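Local coordinates for protein putative aldehyde dehydrogenase AldY (Bacillus subtilis, PDB 4DNG) that probably oxidises aldehydes to carboxylates with NAD+ as the electron acceptor and may contribute to protecting the cell against ethanol stress, at residues Glu302-Glu305 with Lys306-Arg310. Sequence-based numbering, arbitrary orientation.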
# COMPACT_ATOMS: atom_id res chain seq x y z
N GLU A 302 4.34 27.38 34.63
CA GLU A 302 4.34 26.27 35.59
C GLU A 302 4.98 25.01 35.02
O GLU A 302 5.77 24.34 35.71
CB GLU A 302 2.91 25.98 36.07
CG GLU A 302 2.74 24.71 36.90
CD GLU A 302 1.34 24.54 37.48
OE1 GLU A 302 0.48 25.44 37.31
OE2 GLU A 302 1.09 23.50 38.12
N PHE A 303 4.64 24.67 33.77
CA PHE A 303 5.21 23.49 33.11
C PHE A 303 6.72 23.62 32.92
O PHE A 303 7.44 22.65 33.15
CB PHE A 303 4.54 23.21 31.75
CG PHE A 303 5.03 21.95 31.06
CD1 PHE A 303 6.22 21.95 30.33
CD2 PHE A 303 4.29 20.76 31.15
CE1 PHE A 303 6.67 20.79 29.70
CE2 PHE A 303 4.73 19.60 30.52
CZ PHE A 303 5.92 19.61 29.81
N VAL A 304 7.18 24.81 32.49
CA VAL A 304 8.60 25.01 32.21
C VAL A 304 9.42 24.78 33.47
O VAL A 304 10.29 23.92 33.48
CB VAL A 304 8.93 26.39 31.61
CG1 VAL A 304 10.43 26.64 31.65
CG2 VAL A 304 8.42 26.49 30.18
N GLU A 305 9.11 25.54 34.52
CA GLU A 305 9.81 25.43 35.80
C GLU A 305 9.94 23.98 36.26
O GLU A 305 11.04 23.52 36.56
CB GLU A 305 9.11 26.27 36.87
CG GLU A 305 9.48 27.75 36.84
CD GLU A 305 10.76 28.08 37.62
OE1 GLU A 305 11.73 27.29 37.58
OE2 GLU A 305 10.79 29.15 38.27
N LYS A 306 8.81 23.28 36.29
CA LYS A 306 8.76 21.88 36.72
C LYS A 306 9.55 20.95 35.80
O LYS A 306 10.31 20.11 36.28
CB LYS A 306 7.31 21.40 36.85
CG LYS A 306 6.75 21.59 38.24
CD LYS A 306 5.24 21.70 38.24
CE LYS A 306 4.82 22.69 39.32
NZ LYS A 306 3.34 22.83 39.36
N PHE A 307 9.36 21.12 34.49
CA PHE A 307 10.04 20.29 33.49
C PHE A 307 11.54 20.55 33.50
O PHE A 307 12.31 19.61 33.42
CB PHE A 307 9.46 20.50 32.08
CG PHE A 307 10.07 19.61 31.03
CD1 PHE A 307 9.55 18.34 30.78
CD2 PHE A 307 11.18 20.04 30.29
CE1 PHE A 307 10.13 17.50 29.82
CE2 PHE A 307 11.76 19.21 29.34
CZ PHE A 307 11.23 17.94 29.10
N THR A 308 11.94 21.82 33.62
CA THR A 308 13.35 22.21 33.70
C THR A 308 14.02 21.67 34.96
O THR A 308 15.08 21.02 34.88
CB THR A 308 13.58 23.74 33.66
OG1 THR A 308 12.73 24.38 34.62
CG2 THR A 308 13.29 24.29 32.28
N ALA A 309 13.42 21.93 36.12
CA ALA A 309 13.99 21.45 37.38
C ALA A 309 14.21 19.94 37.32
O ALA A 309 15.28 19.45 37.69
CB ALA A 309 13.11 21.82 38.56
N ARG A 310 13.21 19.21 36.81
CA ARG A 310 13.21 17.75 36.84
C ARG A 310 14.28 17.16 35.90
O ARG A 310 14.96 16.19 36.25
CB ARG A 310 11.80 17.21 36.54
CG ARG A 310 11.62 15.69 36.60
CD ARG A 310 11.72 15.12 38.01
NE ARG A 310 11.57 13.66 38.01
CZ ARG A 310 12.56 12.79 37.83
NH1 ARG A 310 13.81 13.20 37.62
NH2 ARG A 310 12.31 11.48 37.85
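F303 and F307 project from the same face of the helix, illustrating how residues i and i+4 meet one turn apart; E302 with K306 and V304 with T308 repeat the spacing as a salt bridge and an aliphatic contact. Both phenylalanines carry CG anti to the backbone N (chi1 -176° in each), which sends the rings off the same side, and similar chi2 values help keep their planes within 12°. The rings are offset and scarcely overlap, with centroids 5.6 Å apart; the closest approach of the two side chains is F303 CE1 to F307 CB, 3.7 Å. Were F303 cut back to an alanine, F307 would probably lose its neighbour on that flank, and a gap would open toward I293 and V295 of strand 290-296 and V272 of helix 268-281.

On the more exposed flank, K306 can be followed from its root. CB and CG pass the carbonyl oxygen of E302, CD lies near both that oxygen and E302 CG, CE lies over the same CG, and NZ closes a salt bridge of 2.7 Å with E302 OE2. The ammonium meets the anti side of the carboxylate, 32° out of its plane, beside an extended glutamate chain.

T308 turns OG1 back to the helix, 2.7 Å from both V304 O and E305 O, while its CG2 rests on V304 CG1. The main chain adds i to i+4 bonds such as F307 N to F303 O (2.8 Å). Rings packed inward and charges paired at the rim typify an amphipathic helix flanking a sheet in an α/β domain, here of the aldehyde dehydrogenase fold.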